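Local structure of P35 (Autographa californica nucleopolyhedrovirus, 1P35) at residues T13-C18 and R25-I30; V179-E184 and V195-D200; M44-S49 and L166-N171; K69-F74 and Y278-N283. The protein inhibits caspases and so blocks the apoptotic response of the infected insect cell, and also suppresses the host antiviral RNA interference response. All coordinates share one frame; numbering follows the deposited sequence.

Contact 1 (T13-C18 and R25-I30); sequences TIIRDC and RELVYI. With PO4 (phosphate ion), chain D; EDO (1,2-ethanediol), chain G.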
# COMPACT_ATOMS: atom_id res chain seq x y z
N THR A 13 10.90 -13.41 1.14
CA THR A 13 12.09 -12.66 1.47
C THR A 13 12.27 -11.55 0.42
O THR A 13 12.17 -11.79 -0.79
CB THR A 13 13.33 -13.62 1.53
OG1 THR A 13 13.11 -14.61 2.56
CG2 THR A 13 14.59 -12.87 1.87
N ILE A 14 12.49 -10.34 0.91
CA ILE A 14 12.70 -9.16 0.07
C ILE A 14 14.03 -8.53 0.46
O ILE A 14 14.27 -8.28 1.63
CB ILE A 14 11.55 -8.17 0.29
CG1 ILE A 14 10.21 -8.91 0.05
CG2 ILE A 14 11.64 -7.03 -0.69
CD1 ILE A 14 8.99 -8.04 0.24
N ILE A 15 14.85 -8.23 -0.55
CA ILE A 15 16.17 -7.72 -0.34
C ILE A 15 16.48 -6.55 -1.21
O ILE A 15 16.04 -6.51 -2.36
CB ILE A 15 17.21 -8.81 -0.72
CG1 ILE A 15 17.04 -10.03 0.18
CG2 ILE A 15 18.63 -8.22 -0.75
CD1 ILE A 15 17.91 -11.24 -0.33
N ARG A 16 17.23 -5.61 -0.65
CA ARG A 16 17.69 -4.46 -1.43
C ARG A 16 19.09 -4.17 -0.91
O ARG A 16 19.34 -4.20 0.30
CB ARG A 16 16.81 -3.22 -1.22
CG ARG A 16 17.07 -2.19 -2.30
CD ARG A 16 16.41 -0.80 -2.05
NE ARG A 16 17.03 -0.18 -0.89
CZ ARG A 16 16.67 0.98 -0.36
NH1 ARG A 16 15.68 1.69 -0.88
NH2 ARG A 16 17.34 1.44 0.70
N ASP A 17 20.01 -3.90 -1.83
CA ASP A 17 21.38 -3.60 -1.46
C ASP A 17 21.82 -2.53 -2.45
O ASP A 17 21.86 -2.77 -3.64
CB ASP A 17 22.23 -4.85 -1.54
CG ASP A 17 23.66 -4.63 -1.07
OD1 ASP A 17 24.36 -3.83 -1.72
OD2 ASP A 17 24.08 -5.26 -0.08
N CYS A 18 22.15 -1.34 -1.92
CA CYS A 18 22.53 -0.20 -2.74
C CYS A 18 23.84 0.45 -2.27
O CYS A 18 24.22 0.35 -1.10
CB CYS A 18 21.39 0.85 -2.69
SG CYS A 18 19.70 0.34 -3.19
N ARG A 25 27.75 0.60 1.50
CA ARG A 25 26.57 0.10 0.80
C ARG A 25 25.56 -0.26 1.89
O ARG A 25 25.95 -0.40 3.06
CB ARG A 25 26.87 -1.14 -0.10
CG ARG A 25 27.78 -0.87 -1.29
CD ARG A 25 27.98 -2.14 -2.15
NE ARG A 25 26.71 -2.68 -2.63
CZ ARG A 25 26.21 -2.43 -3.85
NH1 ARG A 25 26.87 -1.66 -4.71
NH2 ARG A 25 25.04 -2.93 -4.22
N GLU A 26 24.28 -0.35 1.53
CA GLU A 26 23.26 -0.69 2.51
C GLU A 26 22.46 -1.95 2.10
O GLU A 26 22.10 -2.13 0.93
CB GLU A 26 22.29 0.49 2.73
CG GLU A 26 21.15 0.17 3.70
CD GLU A 26 20.03 1.22 3.64
OE1 GLU A 26 19.45 1.38 2.56
OE2 GLU A 26 19.73 1.88 4.65
N LEU A 27 22.25 -2.82 3.07
CA LEU A 27 21.50 -4.02 2.88
C LEU A 27 20.21 -3.91 3.68
O LEU A 27 20.26 -3.64 4.87
CB LEU A 27 22.28 -5.25 3.37
CG LEU A 27 21.38 -6.49 3.30
CD1 LEU A 27 21.13 -6.82 1.81
CD2 LEU A 27 22.03 -7.70 3.97
N VAL A 28 19.08 -4.11 2.99
CA VAL A 28 17.75 -4.12 3.56
C VAL A 28 17.35 -5.57 3.31
O VAL A 28 17.49 -6.13 2.18
CB VAL A 28 16.79 -3.12 2.88
CG1 VAL A 28 15.36 -3.38 3.38
CG2 VAL A 28 17.12 -1.71 3.32
N TYR A 29 16.90 -6.22 4.38
CA TYR A 29 16.61 -7.63 4.28
C TYR A 29 15.33 -7.79 5.11
O TYR A 29 15.32 -7.45 6.30
CB TYR A 29 17.80 -8.44 4.88
CG TYR A 29 17.70 -9.95 4.64
CD1 TYR A 29 16.79 -10.70 5.35
CD2 TYR A 29 18.47 -10.61 3.64
CE1 TYR A 29 16.60 -12.05 5.11
CE2 TYR A 29 18.29 -12.01 3.38
CZ TYR A 29 17.32 -12.71 4.15
OH TYR A 29 17.05 -14.07 4.01
N ILE A 30 14.29 -8.32 4.45
CA ILE A 30 12.97 -8.51 5.03
C ILE A 30 12.47 -9.92 4.72
O ILE A 30 12.63 -10.44 3.57
CB ILE A 30 11.92 -7.54 4.36
CG1 ILE A 30 12.22 -6.10 4.66
CG2 ILE A 30 10.50 -7.82 4.82
CD1 ILE A 30 12.20 -5.26 3.33
P PO4 D . 15.87 5.27 0.78
O1 PO4 D . 17.16 4.65 1.29
O2 PO4 D . 15.54 6.47 1.65
O3 PO4 D . 16.03 5.73 -0.67
O4 PO4 D . 14.79 4.23 0.84
C1 EDO G . 12.72 0.52 -4.10
O1 EDO G . 12.02 1.69 -4.60
C2 EDO G . 14.17 0.53 -4.49
O2 EDO G . 14.80 1.58 -3.81
O HOH W 1 14.69 -15.30 4.54
O HOH W 2 19.60 -0.73 0.39

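Contact 2 (V179-E184 and V195-D200); sequences VPFAHE and VVAYVD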
# COMPACT_ATOMS: atom_id res chain seq x y z
N VAL A 179 24.72 -11.06 -2.51
CA VAL A 179 23.27 -11.01 -2.33
C VAL A 179 23.04 -12.35 -1.64
O VAL A 179 23.26 -13.40 -2.21
CB VAL A 179 22.53 -10.95 -3.63
CG1 VAL A 179 21.10 -10.61 -3.35
CG2 VAL A 179 23.19 -9.89 -4.58
N PRO A 180 22.61 -12.32 -0.40
CA PRO A 180 22.39 -13.56 0.38
C PRO A 180 21.21 -14.45 0.06
O PRO A 180 20.23 -14.50 0.81
CB PRO A 180 22.37 -13.02 1.82
CG PRO A 180 21.65 -11.71 1.66
CD PRO A 180 22.36 -11.11 0.43
N PHE A 181 21.29 -15.17 -1.06
CA PHE A 181 20.20 -16.07 -1.42
C PHE A 181 20.33 -17.44 -0.77
O PHE A 181 19.32 -18.13 -0.61
CB PHE A 181 20.13 -16.28 -2.95
CG PHE A 181 19.72 -15.06 -3.71
CD1 PHE A 181 18.61 -14.34 -3.33
CD2 PHE A 181 20.43 -14.65 -4.84
CE1 PHE A 181 18.18 -13.23 -4.07
CE2 PHE A 181 20.02 -13.54 -5.59
CZ PHE A 181 18.88 -12.83 -5.19
N ALA A 182 21.54 -17.85 -0.40
CA ALA A 182 21.69 -19.20 0.17
C ALA A 182 20.94 -19.48 1.49
O ALA A 182 20.72 -18.59 2.35
CB ALA A 182 23.22 -19.55 0.35
N HIS A 183 20.57 -20.75 1.63
CA HIS A 183 19.83 -21.22 2.80
C HIS A 183 20.74 -22.14 3.61
O HIS A 183 21.85 -22.53 3.13
CB HIS A 183 18.61 -22.06 2.38
CG HIS A 183 17.77 -21.44 1.30
ND1 HIS A 183 16.68 -20.65 1.56
CD2 HIS A 183 17.88 -21.50 -0.05
CE1 HIS A 183 16.14 -20.26 0.42
NE2 HIS A 183 16.85 -20.76 -0.57
N GLU A 184 20.31 -22.47 4.83
CA GLU A 184 21.06 -23.44 5.59
C GLU A 184 20.89 -24.77 4.79
O GLU A 184 19.89 -24.97 4.09
CB GLU A 184 20.46 -23.62 6.96
CG GLU A 184 19.06 -24.14 6.92
CD GLU A 184 18.01 -23.05 6.72
OE1 GLU A 184 18.31 -21.96 6.22
OE2 GLU A 184 16.85 -23.32 7.04
N VAL A 195 11.97 -15.22 -3.09
CA VAL A 195 12.68 -14.00 -2.78
C VAL A 195 12.78 -13.11 -4.04
O VAL A 195 12.75 -13.61 -5.18
CB VAL A 195 14.13 -14.41 -2.28
CG1 VAL A 195 14.90 -15.26 -3.43
CG2 VAL A 195 14.92 -13.22 -1.89
N VAL A 196 12.79 -11.79 -3.81
CA VAL A 196 12.97 -10.78 -4.85
C VAL A 196 14.10 -9.91 -4.27
O VAL A 196 14.25 -9.81 -3.04
CB VAL A 196 11.68 -9.91 -5.13
CG1 VAL A 196 10.55 -10.78 -5.68
CG2 VAL A 196 11.18 -9.25 -3.87
N ALA A 197 14.92 -9.36 -5.17
CA ALA A 197 16.02 -8.50 -4.81
C ALA A 197 16.23 -7.39 -5.85
O ALA A 197 15.97 -7.54 -7.07
CB ALA A 197 17.31 -9.29 -4.64
N TYR A 198 16.66 -6.25 -5.32
CA TYR A 198 16.96 -5.07 -6.10
C TYR A 198 18.40 -4.73 -5.66
O TYR A 198 18.63 -4.56 -4.46
CB TYR A 198 15.96 -3.93 -5.70
CG TYR A 198 16.25 -2.60 -6.35
CD1 TYR A 198 17.34 -1.83 -5.94
CD2 TYR A 198 15.44 -2.11 -7.40
CE1 TYR A 198 17.64 -0.61 -6.53
CE2 TYR A 198 15.72 -0.88 -8.01
CZ TYR A 198 16.82 -0.12 -7.56
OH TYR A 198 17.06 1.15 -8.05
N VAL A 199 19.36 -4.67 -6.60
CA VAL A 199 20.78 -4.39 -6.23
C VAL A 199 21.35 -3.43 -7.27
O VAL A 199 21.31 -3.75 -8.45
CB VAL A 199 21.68 -5.65 -6.25
CG1 VAL A 199 23.05 -5.31 -5.65
CG2 VAL A 199 21.03 -6.82 -5.44
N ASP A 200 21.85 -2.27 -6.84
CA ASP A 200 22.37 -1.28 -7.80
C ASP A 200 23.87 -1.16 -7.77
O ASP A 200 24.53 -1.75 -6.93
CB ASP A 200 21.71 0.10 -7.61
CG ASP A 200 22.13 0.83 -6.31
OD1 ASP A 200 23.25 0.67 -5.83
OD2 ASP A 200 21.31 1.65 -5.83

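Contact 3 (M44-S49 and L166-N171); sequences MMFNIS and LSFEYN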
# COMPACT_ATOMS: atom_id res chain seq x y z
N MET A 44 19.47 -15.86 12.30
CA MET A 44 19.60 -15.89 10.85
C MET A 44 20.97 -15.30 10.52
O MET A 44 21.32 -14.23 10.99
CB MET A 44 18.50 -15.07 10.18
CG MET A 44 18.72 -14.93 8.68
SD MET A 44 17.36 -14.18 7.72
CE MET A 44 17.33 -12.46 8.31
N MET A 45 21.76 -15.99 9.73
CA MET A 45 23.08 -15.46 9.43
C MET A 45 23.37 -15.51 7.98
O MET A 45 22.81 -16.34 7.28
CB MET A 45 24.14 -16.25 10.17
CG MET A 45 23.81 -16.48 11.67
SD MET A 45 25.34 -16.92 12.48
CE MET A 45 24.66 -17.79 13.97
N PHE A 46 24.22 -14.62 7.50
CA PHE A 46 24.51 -14.71 6.08
C PHE A 46 25.73 -13.88 5.76
O PHE A 46 26.13 -12.96 6.51
CB PHE A 46 23.27 -14.29 5.25
CG PHE A 46 22.75 -12.87 5.55
CD1 PHE A 46 23.40 -11.74 5.01
CD2 PHE A 46 21.61 -12.67 6.36
CE1 PHE A 46 22.92 -10.44 5.25
CE2 PHE A 46 21.12 -11.37 6.62
CZ PHE A 46 21.78 -10.24 6.05
N ASN A 47 26.33 -14.21 4.64
CA ASN A 47 27.52 -13.53 4.19
C ASN A 47 27.26 -12.15 3.60
O ASN A 47 26.21 -11.91 2.97
CB ASN A 47 28.25 -14.40 3.16
CG ASN A 47 28.93 -15.62 3.78
OD1 ASN A 47 28.92 -16.72 3.21
ND2 ASN A 47 29.56 -15.41 4.92
N ILE A 48 28.21 -11.24 3.85
CA ILE A 48 28.20 -9.90 3.28
C ILE A 48 29.67 -9.62 2.88
O ILE A 48 30.58 -10.27 3.38
CB ILE A 48 27.61 -8.82 4.27
CG1 ILE A 48 28.33 -8.85 5.61
CG2 ILE A 48 26.08 -9.03 4.43
CD1 ILE A 48 27.79 -7.82 6.59
N SER A 49 29.90 -8.68 1.96
CA SER A 49 31.26 -8.42 1.50
C SER A 49 32.15 -7.52 2.41
O SER A 49 33.30 -7.27 2.10
CB SER A 49 31.20 -7.84 0.09
OG SER A 49 30.47 -6.63 0.09
N LEU A 166 15.26 -5.80 8.82
CA LEU A 166 16.57 -5.34 9.28
C LEU A 166 17.17 -4.57 8.14
O LEU A 166 16.78 -4.77 7.00
CB LEU A 166 17.51 -6.49 9.65
CG LEU A 166 18.04 -7.41 8.52
CD1 LEU A 166 19.34 -6.89 7.97
CD2 LEU A 166 18.32 -8.79 9.07
N SER A 167 18.07 -3.66 8.47
CA SER A 167 18.79 -2.89 7.48
C SER A 167 20.05 -2.34 8.15
O SER A 167 20.05 -2.03 9.32
CB SER A 167 17.92 -1.77 6.91
OG SER A 167 17.33 -0.98 7.92
N PHE A 168 21.13 -2.23 7.39
CA PHE A 168 22.35 -1.74 7.97
C PHE A 168 23.30 -1.32 6.84
O PHE A 168 23.12 -1.72 5.67
CB PHE A 168 22.97 -2.84 8.88
CG PHE A 168 23.36 -4.13 8.12
CD1 PHE A 168 24.38 -4.12 7.17
CD2 PHE A 168 22.64 -5.31 8.31
CE1 PHE A 168 24.68 -5.27 6.40
CE2 PHE A 168 22.92 -6.46 7.57
CZ PHE A 168 23.94 -6.43 6.60
N GLU A 169 24.27 -0.47 7.17
CA GLU A 169 25.28 -0.07 6.20
C GLU A 169 26.56 -0.83 6.49
O GLU A 169 26.88 -1.13 7.64
CB GLU A 169 25.59 1.43 6.27
CG GLU A 169 24.59 2.27 5.53
CD GLU A 169 24.75 3.73 5.82
OE1 GLU A 169 25.89 4.20 5.82
OE2 GLU A 169 23.73 4.43 6.02
N TYR A 170 27.27 -1.18 5.44
CA TYR A 170 28.52 -1.88 5.62
C TYR A 170 29.56 -1.32 4.62
O TYR A 170 29.21 -0.56 3.68
CB TYR A 170 28.34 -3.39 5.46
CG TYR A 170 27.84 -3.82 4.09
CD1 TYR A 170 26.56 -3.49 3.65
CD2 TYR A 170 28.65 -4.55 3.22
CE1 TYR A 170 26.11 -3.90 2.37
CE2 TYR A 170 28.21 -4.96 1.95
CZ TYR A 170 26.96 -4.63 1.53
OH TYR A 170 26.64 -4.85 0.22
N ASN A 171 30.81 -1.69 4.85
CA ASN A 171 31.95 -1.26 4.02
C ASN A 171 32.50 -2.47 3.25
O ASN A 171 33.33 -3.21 3.76
CB ASN A 171 32.99 -0.66 4.95
CG ASN A 171 32.45 0.54 5.64
OD1 ASN A 171 32.35 0.59 6.87
ND2 ASN A 171 32.05 1.54 4.84

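Contact 4 (K69-F74 and Y278-N283); sequences KVDEQF and YVKLHN. With EDO (1,2-ethanediol), chain G.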
# COMPACT_ATOMS: atom_id res chain seq x y z
N LYS A 69 8.87 -2.79 -7.48
CA LYS A 69 9.80 -2.45 -8.52
C LYS A 69 10.31 -3.69 -9.26
O LYS A 69 10.54 -3.62 -10.48
CB LYS A 69 10.98 -1.64 -7.97
CG LYS A 69 10.61 -0.19 -7.69
CD LYS A 69 11.86 0.65 -7.55
CE LYS A 69 11.51 2.13 -7.43
NZ LYS A 69 12.68 2.94 -6.96
N VAL A 70 10.51 -4.76 -8.51
CA VAL A 70 11.00 -6.01 -9.08
C VAL A 70 9.92 -6.57 -9.95
O VAL A 70 10.18 -6.83 -11.13
CB VAL A 70 11.47 -7.01 -7.97
CG1 VAL A 70 11.88 -8.37 -8.61
CG2 VAL A 70 12.72 -6.39 -7.27
N ASP A 71 8.72 -6.71 -9.40
CA ASP A 71 7.54 -7.18 -10.14
C ASP A 71 7.27 -6.39 -11.42
O ASP A 71 6.81 -6.96 -12.40
CB ASP A 71 6.25 -7.16 -9.29
CG ASP A 71 6.25 -8.21 -8.19
OD1 ASP A 71 7.02 -9.19 -8.31
OD2 ASP A 71 5.45 -8.10 -7.23
N GLU A 72 7.55 -5.09 -11.46
CA GLU A 72 7.21 -4.41 -12.72
C GLU A 72 8.26 -4.65 -13.82
O GLU A 72 8.06 -4.27 -14.97
CB GLU A 72 7.00 -2.90 -12.50
CG GLU A 72 8.29 -2.13 -12.34
CD GLU A 72 8.07 -0.62 -12.22
OE1 GLU A 72 7.37 -0.16 -11.28
OE2 GLU A 72 8.60 0.11 -13.08
N GLN A 73 9.40 -5.23 -13.46
CA GLN A 73 10.37 -5.51 -14.51
C GLN A 73 10.01 -6.88 -15.12
O GLN A 73 10.15 -7.08 -16.33
CB GLN A 73 11.78 -5.56 -13.97
CG GLN A 73 12.36 -4.23 -13.54
CD GLN A 73 12.43 -3.23 -14.69
OE1 GLN A 73 12.89 -3.54 -15.82
NE2 GLN A 73 11.99 -2.00 -14.40
N PHE A 74 9.50 -7.79 -14.28
CA PHE A 74 9.14 -9.12 -14.74
C PHE A 74 7.78 -9.20 -15.41
O PHE A 74 7.55 -10.08 -16.28
CB PHE A 74 9.26 -10.14 -13.58
CG PHE A 74 10.69 -10.45 -13.20
CD1 PHE A 74 11.43 -9.58 -12.38
CD2 PHE A 74 11.36 -11.54 -13.80
CE1 PHE A 74 12.82 -9.76 -12.19
CE2 PHE A 74 12.72 -11.75 -13.63
CZ PHE A 74 13.48 -10.85 -12.82
N TYR A 278 17.63 -6.77 -11.07
CA TYR A 278 16.38 -7.16 -10.43
C TYR A 278 16.37 -8.67 -10.43
O TYR A 278 16.72 -9.32 -11.45
CB TYR A 278 15.18 -6.68 -11.22
CG TYR A 278 15.15 -5.19 -11.48
CD1 TYR A 278 15.87 -4.64 -12.54
CD2 TYR A 278 14.43 -4.31 -10.64
CE1 TYR A 278 15.89 -3.27 -12.77
CE2 TYR A 278 14.42 -2.92 -10.85
CZ TYR A 278 15.15 -2.42 -11.91
OH TYR A 278 15.14 -1.08 -12.10
N VAL A 279 16.01 -9.25 -9.29
CA VAL A 279 15.98 -10.69 -9.22
C VAL A 279 14.65 -11.16 -8.65
O VAL A 279 14.14 -10.57 -7.67
CB VAL A 279 17.09 -11.24 -8.32
CG1 VAL A 279 17.14 -12.75 -8.41
CG2 VAL A 279 18.43 -10.63 -8.67
N LYS A 280 14.09 -12.22 -9.24
CA LYS A 280 12.88 -12.80 -8.71
C LYS A 280 12.95 -14.33 -8.78
O LYS A 280 13.01 -14.88 -9.87
CB LYS A 280 11.65 -12.34 -9.50
CG LYS A 280 10.38 -13.03 -9.02
CD LYS A 280 9.18 -12.60 -9.92
CE LYS A 280 7.85 -12.81 -9.20
NZ LYS A 280 6.72 -12.07 -9.83
N LEU A 281 12.92 -15.00 -7.62
CA LEU A 281 12.98 -16.42 -7.50
C LEU A 281 11.77 -16.76 -6.60
O LEU A 281 11.91 -17.16 -5.44
CB LEU A 281 14.30 -16.81 -6.82
CG LEU A 281 15.57 -16.40 -7.59
CD1 LEU A 281 16.76 -16.59 -6.63
CD2 LEU A 281 15.75 -17.25 -8.90
N HIS A 282 10.59 -16.65 -7.20
CA HIS A 282 9.33 -16.84 -6.50
C HIS A 282 8.72 -18.19 -6.60
O HIS A 282 8.16 -18.55 -7.63
CB HIS A 282 8.33 -15.80 -7.00
CG HIS A 282 6.95 -15.95 -6.42
ND1 HIS A 282 6.71 -15.97 -5.07
CD2 HIS A 282 5.73 -15.96 -7.02
CE1 HIS A 282 5.40 -15.98 -4.85
NE2 HIS A 282 4.78 -15.98 -6.03
N ASN A 283 8.77 -18.92 -5.48
CA ASN A 283 8.25 -20.26 -5.45
C ASN A 283 8.93 -21.22 -6.45
O ASN A 283 8.29 -22.04 -7.09
CB ASN A 283 6.74 -20.23 -5.70
CG ASN A 283 5.93 -19.76 -4.46
OD1 ASN A 283 4.70 -19.53 -4.55
ND2 ASN A 283 6.58 -19.66 -3.30
C1 EDO G . 12.72 0.52 -4.10
O1 EDO G . 12.02 1.69 -4.60
C2 EDO G . 14.17 0.53 -4.49
O2 EDO G . 14.80 1.58 -3.81
O HOH W 3 6.13 -10.37 -12.08

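Contact 1 (T13-C18 and R25-I30)
Arg16 and Glu26 form a salt bridge on one face of the hairpin made by strands 10-21 and 24-33. Arg16 NH2 donates to Glu26 OE1 over 2.8 Å. The oxygen lies in the guanidinium plane. The other donors of Arg16 are also used. NE gives to a water at 2.9 Å, and NH1 gives to ethanediol O2 at 3.1 Å. NH1 and NH2 both give to the phosphate; both ligands are probably from the crystallisation liquor. Glu26 OE2 is held by Lys58 and Thr56.

Asp17 is on the other face. With CG anti to the backbone N (chi1 -176°), its carboxylate comes to Arg25, which grips a single oxygen side-on: NE reaches Asp17 OD1 at 2.8 Å and NH2 reaches the same atom at 2.7 Å. Carboxylate and guanidinium are nearly coplanar, 17° apart. Asp17 OD2 is bonded to Tyr170 OH. Arg25 NH1 bonds Gln19, and NH2 has a second acceptor in Asp200 O.

Backbone bonds run both ways in the pairs Ile14-Ile30 and Arg16-Val28, and Glu26 N gives to Cys18 O. At the far end, one water joins Thr13 OG1 at 2.6 Å to Tyr29 OH at 2.7 Å. Ile15 CG1 and CD1 lie beside the Tyr29 ring.

Helix 62-74 covers Ile14 and Arg16 through Ile66. Strand 191-199 runs parallel beside strand 10-21, and strand 164-170 lies antiparallel beside strand 24-33.

Contact 2 (V179-E184 and V195-D200)
One face of the strand segment 195-199 is covered by the chain that leaves strand 176-179. Val179 and Phe181 lie over Val195, Ala197 and Val199, whose side chains all point at them. The contact is small and wholly apolar. Val179 and Val199 reach toward each other tip to tip, CG2 of Val179 to CG2 of Val199, at 3.9 Å. Val179 CG1 comes down more loosely, 4.2 Å from Ala197 CB.

Phe181 and Val195 cross at about a right angle. Both methyls of Val195 meet the CD1-CE1 bond of the ring. Val195 CG1, set between its own backbone N and carbonyl carbon (chi1 59°), comes within 3.8 Å of Phe181 CD1. Val195 CG2 lies in the ring plane, at the edge, 3.9 Å from Phe181 CE1. The tip of the ring, Phe181 CZ, rests 3.9 Å from Ala197 CB.

Pro180 is the centre of an inverse gamma turn, closed by Phe181 N and Val179 O at 2.9 Å. This tight turn brings the residues before and after the proline onto the same strand. It also folds Val179 CG1 over one face of the Phe181 ring, offset toward the rim.

Pro180 itself packs on Tyr29 and Phe46. Phe181 also touches Val279 of strand 276-282, the antiparallel neighbour of strand 191-199. Beyond the turn, Asn291 and Asn289 accept hydrogen bonds from the backbone N of Ala182 and His183.

Contact 3 (M44-S49 and L166-N171)
Strand segments 44-48 and 166-170, which carry the touching pairs Met44-Leu166 and Ile48-Phe168, run in roughly the same direction, 33° apart, with 11.0 Å between their axes. That spacing is too wide for backbone pairing, and side chains fill it.

Ile48 and Phe168 reach toward each other tip to tip. Ile48 CG2 lies 4.0 Å from Phe168 CZ, near the ring plane and at its edge. Ile48 CD1 is equally close, 4.0 Å from Phe168 CE1. Phe46 comes to the same edge with its own tip, CZ to Phe168 CE2, at 4.2 Å. Phe46 also stacks with Tyr29 of the hairpin. At one end Met44 CE touches Leu166 CD2 at 3.9 Å. The Met44 chain bends at its last torsion (chi3 67°), which sets the place of this methyl.

At the other end Ser49 OG lies in the plane of the Tyr170 ring, 3.4 Å from its edge atom CE2. The polar ends here look elsewhere: Ser49 OG bonds to Lys176 O, and Tyr170 OH to Asp17.

Strand 42-48 is linked to strand 164-170 through strands 148-154 and 98-106. The two segments therefore face each other across the interior enclosed by these strands, consistent with a barrel-like core. With every direct contact a van der Waals one, cohesion here depends on burial and on the fit of the side chains.

Contact 4 (K69-F74 and Y278-N283)
Gln73 and Phe74 of helix 62-74 press onto Tyr278 and Lys280 of strand 276-282; the segments 69-74 and 278-282 cross at 85°. The tight part is built on two CH-pi contacts. Gln73 CG sits over the centre of the Tyr278 ring, 3.4 Å from its centroid and only 4° off the normal. The Gln73 amide follows the ring, the two planes stacked 21° apart. In the second, Lys280 CB stands 3.9 Å from the centroid of the Phe74 ring. Tyr278 O lies at the edge of that same ring. Beside these, Val70 CG1 meets Val279 O at 3.3 Å.

The outer side is polar and looser. The Lys280 chain is extended and ends in a salt bridge, NZ to Asp71 OD1, at 3.3 Å. The nitrogen comes from above the carboxylate plane. Lys280 NZ also gives to a water at 2.9 Å. Asp71 OD2 has a partner of its own in Lys67. Lys69 is exposed; its NZ makes a weak hydrogen bond to ethanediol O1 at 2.8 Å.

Val70 and Lys280 both touch Val196 of the adjoining strand 191-199, so the helix spans more than one strand. The arrangement is a helix laid across a beta-sheet. In P35 this helix belongs to the reactive site loop region, which goes on from it to the exposed part that caspases cleave.

In the fold
Contact 1 touches both contact 2 and contact 3; its centre is about 8 Å from each of theirs. Strand 191-199 of contact 2 continues its sheet on one side, with Ile15 N 3.0 Å from Val196 O. Strand 164-170 of contact 3 continues it on the other, with Arg25 O 2.8 Å from Tyr170 N. Contact 4 adds the next strand, Val279 N lying 2.8 Å from Ala197 O of contact 2. The centres of contacts 3 and 4 are about 21 Å apart, on opposite sides of the chain's centre. Contacts 1 and 4 do not touch directly, but one ethanediol meets both Arg16 and Lys69. The nearby phosphate also binds Arg79 of the second subunit.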